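Local coordinates for [Ribosomal protein bS18]-alanine N-acetyltransferase (Escherichia coli O157:H7, PDB 5ISV) that probably transfers the acetyl group of acetyl-CoA to the N-terminal alanine of ribosomal protein bS18, as a member of the GNAT acetyltransferase family, at residues A15-I18 and E19-H23; Y130-D134 and G135-A139. All coordinates share one frame; numbering follows the deposited sequence.

Interaction 1 (A15-I18 and E19-H23)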
loop_
_atom_site.group_PDB
_atom_site.type_symbol
_atom_site.label_atom_id
_atom_site.label_comp_id
_atom_site.label_asym_id
_atom_site.label_seq_id
_atom_site.Cartn_x
_atom_site.Cartn_y
_atom_site.Cartn_z
ATOM N N ALA A 15 -10.781 9.341 -2.567
ATOM C CA ALA A 15 -10.212 8.095 -2.054
ATOM C C ALA A 15 -11.204 7.420 -1.118
ATOM O O ALA A 15 -11.360 6.197 -1.175
ATOM C CB ALA A 15 -8.858 8.304 -1.409
ATOM N N TYR A 16 -11.839 8.206 -0.230
ATOM C CA TYR A 16 -12.891 7.676 0.658
ATOM C C TYR A 16 -14.042 6.967 -0.086
ATOM O O TYR A 16 -14.515 5.915 0.311
ATOM C CB TYR A 16 -13.436 8.807 1.577
ATOM C CG TYR A 16 -14.593 8.385 2.449
ATOM C CD1 TYR A 16 -14.350 7.782 3.657
ATOM C CD2 TYR A 16 -15.941 8.573 2.060
ATOM C CE1 TYR A 16 -15.380 7.380 4.488
ATOM C CE2 TYR A 16 -16.996 8.162 2.884
ATOM C CZ TYR A 16 -16.706 7.557 4.111
ATOM O OH TYR A 16 -17.719 7.143 4.960
ATOM N N HIS A 17 -14.478 7.564 -1.204
ATOM C CA HIS A 17 -15.519 6.985 -2.047
ATOM C C HIS A 17 -15.093 5.587 -2.585
ATOM O O HIS A 17 -15.867 4.641 -2.565
ATOM C CB HIS A 17 -15.852 8.010 -3.176
ATOM C CG HIS A 17 -16.889 7.554 -4.172
ATOM N ND1 HIS A 17 -18.235 7.510 -3.886
ATOM C CD2 HIS A 17 -16.761 7.109 -5.447
ATOM C CE1 HIS A 17 -18.900 7.108 -4.956
ATOM N NE2 HIS A 17 -18.027 6.838 -5.911
ATOM N N ILE A 18 -13.844 5.463 -3.015
ATOM C CA ILE A 18 -13.294 4.152 -3.419
ATOM C C ILE A 18 -13.293 3.145 -2.263
ATOM O O ILE A 18 -13.716 2.014 -2.403
ATOM C CB ILE A 18 -11.888 4.324 -4.026
ATOM C CG1 ILE A 18 -12.004 5.063 -5.377
ATOM C CG2 ILE A 18 -11.187 2.988 -4.213
ATOM C CD1 ILE A 18 -10.712 5.426 -6.038
ATOM N N GLU A 19 -12.829 3.613 -1.121
ATOM C CA GLU A 19 -12.770 2.755 0.060
ATOM C C GLU A 19 -14.165 2.136 0.418
ATOM O O GLU A 19 -14.235 0.931 0.728
ATOM C CB GLU A 19 -12.206 3.587 1.198
ATOM C CG GLU A 19 -12.118 2.864 2.538
ATOM C CD GLU A 19 -10.921 1.947 2.653
ATOM O OE1 GLU A 19 -10.053 1.962 1.779
ATOM O OE2 GLU A 19 -10.847 1.184 3.641
ATOM N N GLN A 20 -15.247 2.928 0.326
ATOM C CA GLN A 20 -16.620 2.419 0.556
ATOM C C GLN A 20 -17.082 1.351 -0.411
ATOM O O GLN A 20 -17.863 0.460 -0.075
ATOM C CB GLN A 20 -17.645 3.565 0.466
ATOM C CG GLN A 20 -17.436 4.711 1.404
ATOM C CD GLN A 20 -16.934 4.294 2.769
ATOM O OE1 GLN A 20 -17.603 3.551 3.507
ATOM N NE2 GLN A 20 -15.719 4.725 3.089
ATOM N N ARG A 21 -16.621 1.479 -1.638
ATOM C CA ARG A 21 -16.998 0.580 -2.690
ATOM C C ARG A 21 -16.130 -0.662 -2.651
ATOM O O ARG A 21 -16.617 -1.739 -2.949
ATOM C CB ARG A 21 -16.884 1.338 -4.022
ATOM C CG ARG A 21 -17.936 2.438 -4.187
ATOM C CD ARG A 21 -17.609 3.396 -5.335
ATOM N NE ARG A 21 -17.268 2.672 -6.540
ATOM C CZ ARG A 21 -18.138 2.095 -7.365
ATOM N NH1 ARG A 21 -19.441 2.130 -7.118
ATOM N NH2 ARG A 21 -17.666 1.446 -8.429
ATOM N N ALA A 22 -14.853 -0.504 -2.271
ATOM C CA ALA A 22 -13.855 -1.577 -2.363
ATOM C C ALA A 22 -13.681 -2.469 -1.130
ATOM O O ALA A 22 -13.426 -3.663 -1.237
ATOM C CB ALA A 22 -12.516 -0.977 -2.736
ATOM N N HIS A 23 -13.834 -1.873 0.029
ATOM C CA HIS A 23 -13.525 -2.605 1.283
ATOM C C HIS A 23 -14.743 -2.846 2.166
ATOM O O HIS A 23 -15.505 -1.917 2.397
ATOM C CB HIS A 23 -12.467 -1.811 2.046
ATOM C CG HIS A 23 -11.102 -1.887 1.448
ATOM N ND1 HIS A 23 -10.051 -1.091 1.862
ATOM C CD2 HIS A 23 -10.571 -2.754 0.548
ATOM C CE1 HIS A 23 -8.960 -1.412 1.191
ATOM N NE2 HIS A 23 -9.252 -2.418 0.389
#

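Interaction 2 (Y130-D134 and G135-A139)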
loop_
_atom_site.group_PDB
_atom_site.type_symbol
_atom_site.label_atom_id
_atom_site.label_comp_id
_atom_site.label_asym_id
_atom_site.label_seq_id
_atom_site.Cartn_x
_atom_site.Cartn_y
_atom_site.Cartn_z
ATOM N N TYR A 130 -7.467 -9.687 12.884
ATOM C CA TYR A 130 -8.532 -8.979 12.216
ATOM C C TYR A 130 -9.869 -9.564 12.546
ATOM O O TYR A 130 -10.013 -10.782 12.558
ATOM C CB TYR A 130 -8.364 -8.997 10.671
ATOM C CG TYR A 130 -7.274 -8.087 10.132
ATOM C CD1 TYR A 130 -7.385 -6.711 10.256
ATOM C CD2 TYR A 130 -6.126 -8.594 9.514
ATOM C CE1 TYR A 130 -6.407 -5.848 9.800
ATOM C CE2 TYR A 130 -5.129 -7.713 9.043
ATOM C CZ TYR A 130 -5.281 -6.341 9.200
ATOM O OH TYR A 130 -4.268 -5.507 8.734
ATOM N N PRO A 131 -10.909 -8.701 12.649
ATOM C CA PRO A 131 -12.266 -9.243 12.715
ATOM C C PRO A 131 -12.756 -9.699 11.352
ATOM O O PRO A 131 -12.381 -9.141 10.309
ATOM C CB PRO A 131 -13.099 -8.042 13.184
ATOM C CG PRO A 131 -12.400 -6.892 12.561
ATOM C CD PRO A 131 -10.924 -7.223 12.641
ATOM N N THR A 132 -13.565 -10.737 11.353
ATOM C CA THR A 132 -14.361 -11.080 10.186
ATOM C C THR A 132 -15.846 -11.002 10.503
ATOM O O THR A 132 -16.282 -10.718 11.621
ATOM C CB THR A 132 -14.017 -12.498 9.632
ATOM O OG1 THR A 132 -14.441 -13.502 10.574
ATOM C CG2 THR A 132 -12.514 -12.648 9.357
ATOM N N THR A 133 -16.633 -11.243 9.462
ATOM C CA THR A 133 -18.072 -11.381 9.593
ATOM C C THR A 133 -18.483 -12.659 10.310
ATOM O O THR A 133 -19.646 -12.766 10.679
ATOM C CB THR A 133 -18.775 -11.370 8.216
ATOM O OG1 THR A 133 -18.292 -12.454 7.411
ATOM C CG2 THR A 133 -18.511 -10.065 7.514
ATOM N N ASP A 134 -17.557 -13.615 10.470
ATOM C CA ASP A 134 -17.809 -14.897 11.146
ATOM C C ASP A 134 -17.167 -14.982 12.521
ATOM O O ASP A 134 -17.761 -15.560 13.415
ATOM C CB ASP A 134 -17.298 -16.075 10.282
ATOM C CG ASP A 134 -18.373 -16.645 9.342
ATOM O OD1 ASP A 134 -19.458 -17.013 9.843
ATOM O OD2 ASP A 134 -18.123 -16.755 8.115
ATOM N N GLY A 135 -15.942 -14.474 12.656
ATOM C CA GLY A 135 -15.218 -14.398 13.925
ATOM C C GLY A 135 -13.937 -13.578 13.776
ATOM O O GLY A 135 -14.004 -12.356 13.747
ATOM N N ARG A 136 -12.773 -14.238 13.673
ATOM C CA ARG A 136 -11.467 -13.551 13.528
ATOM C C ARG A 136 -10.551 -14.247 12.499
ATOM O O ARG A 136 -10.746 -15.414 12.198
ATOM C CB ARG A 136 -10.786 -13.415 14.890
ATOM C CG ARG A 136 -11.643 -12.622 15.885
ATOM C CD ARG A 136 -10.814 -11.936 16.921
ATOM N NE ARG A 136 -10.088 -10.761 16.442
ATOM C CZ ARG A 136 -10.576 -9.529 16.282
ATOM N NH1 ARG A 136 -9.743 -8.567 15.917
ATOM N NH2 ARG A 136 -11.867 -9.246 16.448
ATOM N N GLU A 137 -9.609 -13.510 11.910
ATOM C CA GLU A 137 -8.625 -14.099 10.995
ATOM C C GLU A 137 -7.251 -13.484 11.211
ATOM O O GLU A 137 -7.119 -12.359 11.729
ATOM C CB GLU A 137 -9.068 -13.989 9.512
ATOM C CG GLU A 137 -8.947 -12.624 8.846
ATOM C CD GLU A 137 -9.229 -12.671 7.346
ATOM O OE1 GLU A 137 -9.857 -11.722 6.863
ATOM O OE2 GLU A 137 -8.788 -13.626 6.673
ATOM N N ASP A 138 -6.239 -14.234 10.812
ATOM C CA ASP A 138 -4.870 -13.817 10.973
ATOM C C ASP A 138 -4.527 -12.672 10.025
ATOM O O ASP A 138 -5.118 -12.514 8.922
ATOM C CB ASP A 138 -3.914 -14.974 10.714
ATOM C CG ASP A 138 -4.056 -16.147 11.712
ATOM O OD1 ASP A 138 -4.796 -16.080 12.726
ATOM O OD2 ASP A 138 -3.429 -17.181 11.421
ATOM N N ALA A 139 -3.568 -11.877 10.448
ATOM C CA ALA A 139 -2.852 -10.920 9.617
ATOM C C ALA A 139 -1.516 -11.514 9.234
ATOM O O ALA A 139 -0.877 -12.201 10.032
ATOM C CB ALA A 139 -2.632 -9.635 10.380
#

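Interaction 1 (A15-I18 and E19-H23)
Y16 and Q20, one turn apart on helix 12-22, illustrate how an i to i+4 pair can fold a glutamine back over its own helix. From CB, which packs near the carbonyl oxygens of the preceding turn, the Q20 chain bends at chi2 (-37°). CG passes over the Y16 ring, 4.2 Å from its centroid, as a CH-pi contact. CD lies near CZ, OE1 lies on the hydroxyl side of the ring, and NE2 is over the face, shifted toward the rim, 3.0 Å from CE1 of Y16. With CG anti to the backbone N (chi1 176°), the Y16 ring comes nearer to Q20, and the amide can lie over one face, 24° from parallel. NE2 also donates to Y16 O at 3.3 Å; that oxygen lies close to the plane of the Q20 amide, though NE2 is tilted out of the carbonyl plane. Q20 N approaches it from the opposite carbonyl face at 3.1 Å. One acceptor is thus gripped by two donors of one residue.

H17 and R21 repeat the spacing on the exposed side: CD of R21 sits over a face of the imidazole, 3.9 Å from its centroid, and NE of R21 goes on to a salt bridge with D72. Where the helix ends, A22 N bonds to I18 O at 2.8 Å. H23, just past the helix, donates from ND1 to E19 OE2 at 3.0 Å, in its own ring plane but from above the carboxylate plane. OE2 also accepts from W27 N, and OE1 from N68 ND2, so the buried acid joins the helix end to the following loop and to strand 63-71. I18 packs on A70, a predicted acetyl-CoA-binding residue, and on F54 of strand 50-60, whereas Y16 leans on F32 of helix 29-34.

Interaction 2 (Y130-D134 and G135-A139)
T132 OG1 is the unusual centre of this hairpin: a side-chain hydroxyl oxygen accepts from two backbone amides inside the turn. G135 N donates to it at 2.7 Å and nearly straight (170°), and D134 N, two residues on, completes an ST turn at 3.1 Å. With chi1 at 68°, OG1 lies between the backbone N and carbonyl carbon of T132, facing into the bend. T132 N meanwhile donates to G135 O at 2.9 Å from well above the carbonyl plane.

Beyond the turn, Y130 and E137 form an antiparallel hydrogen-bonded pair, with Y130 N to E137 O at 2.9 Å and E137 N to Y130 O at 2.8 Å. R136 folds back, bent at chi3, to lay one guanidinium face over the Y130-P131 peptide, NH1 lying 3.5 Å from P131 N, while its NE and NH1 donate to N128 O and Y129 O. On the other side CG2 of T132 meets CG of E137 at 3.6 Å.

A139 CB touches CE2 of Y130, whose side chain also packs on E103, the predicted proton acceptor. E137 OE1 forms a salt bridge with R105 and OE2 a hydrogen bond with S107 OG, so its negative charge is probably offset, while T132 OG1 satisfies two turn amides locally.

In the fold
From the N terminus, the chain passes strand 2-6 and enters helix 12-22, where interaction 1 closes one local turn after another until the helix ends at H23. Helix 29-34, strands 43-47, 50-60 and 63-71, helix 80-94, strand 99-105 and helix 109-117 follow before strand 121-129 leads into interaction 2, which closes the connection to its neighbour, strand 136-145. The two contacts are in series, neither nesting nor crossing, with centres about 20 Å apart and nearest atoms about 10 Å apart. Interaction 1 lies beside strands 50-60 and 63-71; interaction 2, whose loop and strand 136-145 meet strand 99-105, lies at the 121-129 and 136-145 edge of the same mixed GNAT sheet.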